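Local coordinates for uncharacterized protein (PDB 3FVV), which probably dephosphorylates L-histidinol phosphate to L-histidinol, a late step of histidine biosynthesis, as a magnesium-dependent member of the HAD-like hydrolase superfamily, at residues A[13-18]-A[99-104]. Sequence-based numbering, arbitrary orientation.
Sequences HTLLPL and DVVRGH
Leu15 meets Val100 and Val101 methyl to methyl, and the flat groups of the two segments stand aside from this meeting. The His13 ring has the carbonyl carbon of Leu18 over one face, 3.6 Å above its plane and displaced toward the rim, a contact within the loop; the side chain also touches Asp186. On the helix, the His104 ring packs edge-to-face with Tyr182 and hydrogen-bonds through NE2 to Tyr184 OH and through ND1 to Asp109 OD2.

A loop can be joined to a helix through aliphatic branches, as Leu15 illustrates here. In Leu15, CG sits beside the backbone N and anti to the carbonyl carbon (chi1 -71°), which carries the fork of methyls toward helix 95-106. Val101 crosses it at about a right angle and sets one methyl, CG2, against both prongs, 3.6 Å from Leu15 CD1 and 3.8 Å from Leu15 CD2. Val100 adds a looser touch from the preceding position, its CG1 lying 3.9 Å from Leu15 CD2. That methyl nearly eclipses its own carbonyl carbon (chi1 119°), an unfavourable torsion if the model is right.

Phe9 of strand 5-9 touches both Leu15 and Val100, and Leu113 of the neighbouring strand also reaches Leu15. Leu15 directly follows Thr14, whose OG1 hydrogen-bonds Asp10 OD2 in the DxDxT motif characteristic of HAD phosphatases. The chemistry is thus wholly apolar: van der Waals contact and the burial of 97 Å² tie the loop beyond that motif to a helix flanking the Rossmann-like core, without directional bonds between the segments.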
loop_
_atom_site.group_PDB
_atom_site.type_symbol
_atom_site.label_atom_id
_atom_site.label_comp_id
_atom_site.label_asym_id
_atom_site.label_seq_id
_atom_site.Cartn_x
_atom_site.Cartn_y
_atom_site.Cartn_z
ATOM N N HIS A 13 2.492 -6.374 3.967
ATOM C CA HIS A 13 3.004 -6.961 5.219
ATOM C C HIS A 13 2.203 -6.555 6.426
ATOM O O HIS A 13 2.510 -6.975 7.519
ATOM C CB HIS A 13 4.467 -6.623 5.436
ATOM C CG HIS A 13 5.339 -7.142 4.345
ATOM N ND1 HIS A 13 5.510 -8.487 4.125
ATOM C CD2 HIS A 13 6.034 -6.509 3.374
ATOM C CE1 HIS A 13 6.303 -8.664 3.084
ATOM N NE2 HIS A 13 6.640 -7.480 2.611
ATOM N N THR A 14 1.160 -5.761 6.240
ATOM C CA THR A 14 0.251 -5.386 7.340
ATOM C C THR A 14 -1.038 -6.159 7.156
ATOM O O THR A 14 -1.375 -6.977 7.970
ATOM C CB THR A 14 -0.030 -3.853 7.314
ATOM O OG1 THR A 14 1.183 -3.177 7.650
ATOM C CG2 THR A 14 -1.151 -3.443 8.309
ATOM N N LEU A 15 -1.752 -5.910 6.063
ATOM C CA LEU A 15 -2.982 -6.652 5.796
ATOM C C LEU A 15 -2.719 -7.888 4.948
ATOM O O LEU A 15 -3.514 -8.796 4.983
ATOM C CB LEU A 15 -4.055 -5.745 5.188
ATOM C CG LEU A 15 -4.719 -4.675 6.085
ATOM C CD1 LEU A 15 -5.840 -4.012 5.318
ATOM C CD2 LEU A 15 -5.239 -5.285 7.410
ATOM N N LEU A 16 -1.579 -7.953 4.221
ATOM C CA LEU A 16 -1.251 -9.106 3.402
ATOM C C LEU A 16 0.137 -9.614 3.822
ATOM O O LEU A 16 1.017 -8.812 4.139
ATOM C CB LEU A 16 -1.238 -8.757 1.909
ATOM C CG LEU A 16 -2.504 -8.214 1.262
ATOM C CD1 LEU A 16 -2.133 -7.748 -0.150
ATOM C CD2 LEU A 16 -3.530 -9.268 1.270
ATOM N N PRO A 17 0.328 -10.943 3.843
ATOM C CA PRO A 17 1.600 -11.501 4.258
ATOM C C PRO A 17 2.587 -11.472 3.100
ATOM O O PRO A 17 3.366 -12.344 2.971
ATOM C CB PRO A 17 1.240 -12.945 4.639
ATOM C CG PRO A 17 0.057 -13.275 3.801
ATOM C CD PRO A 17 -0.689 -11.989 3.627
ATOM N N LEU A 18 2.561 -10.436 2.282
ATOM C CA LEU A 18 3.470 -10.337 1.181
ATOM C C LEU A 18 3.560 -8.852 0.781
ATOM O O LEU A 18 2.825 -7.985 1.298
ATOM C CB LEU A 18 2.981 -11.239 0.037
ATOM C CG LEU A 18 1.491 -11.121 -0.416
ATOM C CD1 LEU A 18 1.305 -9.916 -1.306
ATOM C CD2 LEU A 18 0.929 -12.402 -1.082
ATOM N N ASP A 99 -10.640 -9.426 9.579
ATOM C CA ASP A 99 -11.357 -9.097 10.812
ATOM C C ASP A 99 -10.902 -7.778 11.442
ATOM O O ASP A 99 -11.699 -7.092 11.983
ATOM C CB ASP A 99 -11.229 -10.212 11.828
ATOM C CG ASP A 99 -12.245 -11.332 11.619
ATOM O OD1 ASP A 99 -13.213 -11.105 10.899
ATOM O OD2 ASP A 99 -12.152 -12.381 12.266
ATOM N N VAL A 100 -9.616 -7.427 11.333
ATOM C CA VAL A 100 -9.117 -6.129 11.821
ATOM C C VAL A 100 -9.828 -5.001 11.073
ATOM O O VAL A 100 -10.364 -4.047 11.690
ATOM C CB VAL A 100 -7.542 -6.101 11.820
ATOM C CG1 VAL A 100 -6.942 -5.048 10.950
ATOM C CG2 VAL A 100 -7.049 -5.890 13.216
ATOM N N VAL A 101 -9.937 -5.159 9.766
ATOM C CA VAL A 101 -10.679 -4.207 8.975
ATOM C C VAL A 101 -12.165 -4.223 9.304
ATOM O O VAL A 101 -12.759 -3.203 9.602
ATOM C CB VAL A 101 -10.420 -4.414 7.474
ATOM C CG1 VAL A 101 -11.184 -3.374 6.685
ATOM C CG2 VAL A 101 -8.905 -4.298 7.195
ATOM N N ARG A 102 -12.750 -5.395 9.369
ATOM C CA ARG A 102 -14.154 -5.521 9.570
ATOM C C ARG A 102 -14.623 -4.952 10.864
ATOM O O ARG A 102 -15.716 -4.344 10.912
ATOM C CB ARG A 102 -14.540 -6.972 9.429
ATOM C CG ARG A 102 -15.952 -7.224 9.657
ATOM C CD ARG A 102 -16.254 -8.699 9.384
ATOM N NE ARG A 102 -15.846 -9.112 8.022
ATOM C CZ ARG A 102 -16.490 -10.022 7.276
ATOM N NH1 ARG A 102 -17.607 -10.631 7.720
ATOM N NH2 ARG A 102 -16.034 -10.310 6.058
ATOM N N GLY A 103 -13.832 -5.127 11.915
ATOM C CA GLY A 103 -14.182 -4.527 13.203
ATOM C C GLY A 103 -14.351 -3.012 13.115
ATOM O O GLY A 103 -15.266 -2.421 13.708
ATOM N N HIS A 104 -13.451 -2.362 12.392
ATOM C CA HIS A 104 -13.531 -0.890 12.285
ATOM C C HIS A 104 -14.707 -0.533 11.377
ATOM O O HIS A 104 -15.459 0.384 11.696
ATOM C CB HIS A 104 -12.255 -0.310 11.777
ATOM C CG HIS A 104 -11.144 -0.315 12.776
ATOM N ND1 HIS A 104 -11.051 0.629 13.779
ATOM C CD2 HIS A 104 -10.036 -1.089 12.882
ATOM C CE1 HIS A 104 -9.950 0.404 14.478
ATOM N NE2 HIS A 104 -9.332 -0.651 13.975
#